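Long-range contact in hexokinase (Schistosoma mansoni, PDB 1BDG), which phosphorylates glucose and other hexoses at the expense of ATP, the entry step of glycolysis: residues V224-D229 / V244-E249. Numbering follows the deposited sequence.
Sequences VAYIED and VVINTE. With GLC (alpha-D-glucopyranose), chain B.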
loop_
_atom_site.group_PDB
_atom_site.type_symbol
_atom_site.label_atom_id
_atom_site.label_comp_id
_atom_site.label_asym_id
_atom_site.label_seq_id
_atom_site.Cartn_x
_atom_site.Cartn_y
_atom_site.Cartn_z
ATOM N N VAL A 224 2.536 6.662 -0.779
ATOM C CA VAL A 224 3.465 7.197 -1.756
ATOM C C VAL A 224 4.611 7.868 -1.004
ATOM O O VAL A 224 4.465 8.263 0.166
ATOM C CB VAL A 224 2.807 8.265 -2.648
ATOM C CG1 VAL A 224 2.827 9.617 -1.977
ATOM C CG2 VAL A 224 3.507 8.342 -3.964
ATOM N N ALA A 225 5.746 7.998 -1.680
ATOM C CA ALA A 225 6.921 8.628 -1.124
ATOM C C ALA A 225 7.449 9.423 -2.290
ATOM O O ALA A 225 7.303 8.994 -3.433
ATOM C CB ALA A 225 7.912 7.585 -0.710
ATOM N N TYR A 226 8.031 10.586 -2.029
ATOM C CA TYR A 226 8.549 11.418 -3.107
ATOM C C TYR A 226 9.780 12.226 -2.665
ATOM O O TYR A 226 10.033 12.365 -1.470
ATOM C CB TYR A 226 7.424 12.336 -3.630
ATOM C CG TYR A 226 7.052 13.455 -2.694
ATOM C CD1 TYR A 226 6.214 13.234 -1.613
ATOM C CD2 TYR A 226 7.598 14.731 -2.853
ATOM C CE1 TYR A 226 5.937 14.264 -0.697
ATOM C CE2 TYR A 226 7.331 15.757 -1.958
ATOM C CZ TYR A 226 6.507 15.523 -0.880
ATOM O OH TYR A 226 6.267 16.531 0.027
ATOM N N ILE A 227 10.574 12.724 -3.612
ATOM C CA ILE A 227 11.742 13.523 -3.229
ATOM C C ILE A 227 11.289 14.954 -2.951
ATOM O O ILE A 227 10.583 15.545 -3.765
ATOM C CB ILE A 227 12.865 13.525 -4.291
ATOM C CG1 ILE A 227 13.201 12.096 -4.734
ATOM C CG2 ILE A 227 14.141 14.085 -3.661
ATOM C CD1 ILE A 227 14.209 12.013 -5.875
ATOM N N GLU A 228 11.700 15.499 -1.808
ATOM C CA GLU A 228 11.317 16.848 -1.394
ATOM C C GLU A 228 12.495 17.750 -1.046
ATOM O O GLU A 228 13.616 17.304 -0.863
ATOM C CB GLU A 228 10.366 16.758 -0.185
ATOM C CG GLU A 228 10.072 18.066 0.571
ATOM C CD GLU A 228 9.118 18.980 -0.153
ATOM O OE1 GLU A 228 7.934 18.615 -0.232
ATOM O OE2 GLU A 228 9.536 20.059 -0.635
ATOM N N ASP A 229 12.204 19.039 -0.993
ATOM C CA ASP A 229 13.127 20.113 -0.661
ATOM C C ASP A 229 13.325 20.040 0.870
ATOM O O ASP A 229 12.418 20.330 1.645
ATOM C CB ASP A 229 12.409 21.409 -1.064
ATOM C CG ASP A 229 13.298 22.622 -1.078
ATOM O OD1 ASP A 229 13.832 23.007 -0.024
ATOM O OD2 ASP A 229 13.394 23.244 -2.152
ATOM N N VAL A 244 15.347 15.174 0.637
ATOM C CA VAL A 244 15.034 14.012 1.472
ATOM C C VAL A 244 13.776 13.315 0.945
ATOM O O VAL A 244 12.836 13.962 0.475
ATOM C CB VAL A 244 14.787 14.400 2.947
ATOM C CG1 VAL A 244 13.457 15.148 3.089
ATOM C CG2 VAL A 244 14.818 13.164 3.833
ATOM N N VAL A 245 13.786 11.993 0.972
ATOM C CA VAL A 245 12.638 11.253 0.508
ATOM C C VAL A 245 11.638 11.315 1.637
ATOM O O VAL A 245 11.969 10.981 2.768
ATOM C CB VAL A 245 13.002 9.781 0.151
ATOM C CG1 VAL A 245 11.762 9.011 -0.271
ATOM C CG2 VAL A 245 14.013 9.754 -0.985
ATOM N N ILE A 246 10.452 11.836 1.353
ATOM C CA ILE A 246 9.400 11.940 2.354
ATOM C C ILE A 246 8.440 10.764 2.269
ATOM O O ILE A 246 8.029 10.384 1.180
ATOM C CB ILE A 246 8.580 13.244 2.177
ATOM C CG1 ILE A 246 9.393 14.458 2.634
ATOM C CG2 ILE A 246 7.292 13.180 2.987
ATOM C CD1 ILE A 246 9.461 14.624 4.125
ATOM N N ASN A 247 8.114 10.177 3.413
ATOM C CA ASN A 247 7.157 9.080 3.474
ATOM C C ASN A 247 5.849 9.760 3.896
ATOM O O ASN A 247 5.627 10.074 5.075
ATOM C CB ASN A 247 7.594 8.040 4.501
ATOM C CG ASN A 247 6.569 6.939 4.699
ATOM O OD1 ASN A 247 5.635 6.781 3.922
ATOM N ND2 ASN A 247 6.751 6.166 5.746
ATOM N N THR A 248 5.006 10.028 2.905
ATOM C CA THR A 248 3.743 10.719 3.110
ATOM C C THR A 248 2.857 10.017 4.104
ATOM O O THR A 248 2.369 10.638 5.037
ATOM C CB THR A 248 2.995 10.885 1.783
ATOM O OG1 THR A 248 2.578 9.600 1.310
ATOM C CG2 THR A 248 3.909 11.526 0.753
ATOM N N GLU A 249 2.659 8.722 3.893
ATOM C CA GLU A 249 1.822 7.907 4.762
ATOM C C GLU A 249 0.400 8.491 4.658
ATOM O O GLU A 249 -0.257 8.803 5.658
ATOM C CB GLU A 249 2.385 7.938 6.184
ATOM C CG GLU A 249 1.998 6.755 7.066
ATOM C CD GLU A 249 2.429 5.394 6.526
ATOM O OE1 GLU A 249 3.644 5.114 6.449
ATOM O OE2 GLU A 249 1.536 4.584 6.214
HETATM C C1 GLC B . 0.150 0.858 4.762
HETATM C C2 GLC B . 1.319 1.261 5.662
HETATM C C3 GLC B . 2.313 2.080 4.871
HETATM C C4 GLC B . 2.755 1.302 3.644
HETATM C C5 GLC B . 1.541 0.938 2.818
HETATM C C6 GLC B . 1.902 0.101 1.605
HETATM O O1 GLC B . -0.432 2.017 4.267
HETATM O O2 GLC B . 0.857 2.035 6.767
HETATM O O3 GLC B . 3.446 2.385 5.671
HETATM O O4 GLC B . 3.651 2.075 2.883
HETATM O O5 GLC B . 0.647 0.159 3.614
HETATM O O6 GLC B . 1.978 -1.271 1.931
#
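Tyr226 and Ile246 sit at the middle of this antiparallel pairing, where each backbone N-H reaches the other's carbonyl; the bond from Ile246 N to Tyr226 O, 2.9 Å, is nearly straight at 166°. Their side chains leave the sheet on the same face and lie side by side, Tyr226 CE1 4.0 Å from Ile246 CB. With CG between its own N and carbonyl carbon (chi1 72°), Tyr226 has its ring set beside Ile246, and the CD1-CE1 edge meets Thr248 CG2 in plane, at 3.7 Å from CE1. Its hydroxyl donates 2.7 Å to Glu228 OE1, on the anti lone pair, and since that oxygen also pairs with Arg388, the phenol is tied to the salt bridge of the buried Glu228. Helices 23-41 and 357-389 close over this face, with Leu41 touching Tyr226, Glu228 and Ile246. The two strands are neighbours in the central sheet of the large subdomain, one of the two actin-like ATPase domains between which hexokinases bind sugar. On the other face Ala225, Ile227, Val245 and Asn247 pack against helix 197-206. Ala225 CB and Val245 CG1, 4.1 Å apart, are buried there; the looser side is at Ile227, partly exposed, which gets no nearer to Val245 than 4.5 Å between CG1 and CG2. Past Asn247 the chain leaves the strand, and Thr248 holds it to Val224: OG1 lies 2.6 Å from Val224 O, tilted 32° from the carbonyl plane, backed by a weak bond from Thr248 N. Asn223 OD1 competes for the single hydroxyl proton of Thr248 and also accepts from Glu249 N, consistent with these bonds setting the bend from which Glu249 reaches glucose, where OE1 accepts from O3 and OE2 accepts from O2 at 2.7 Å.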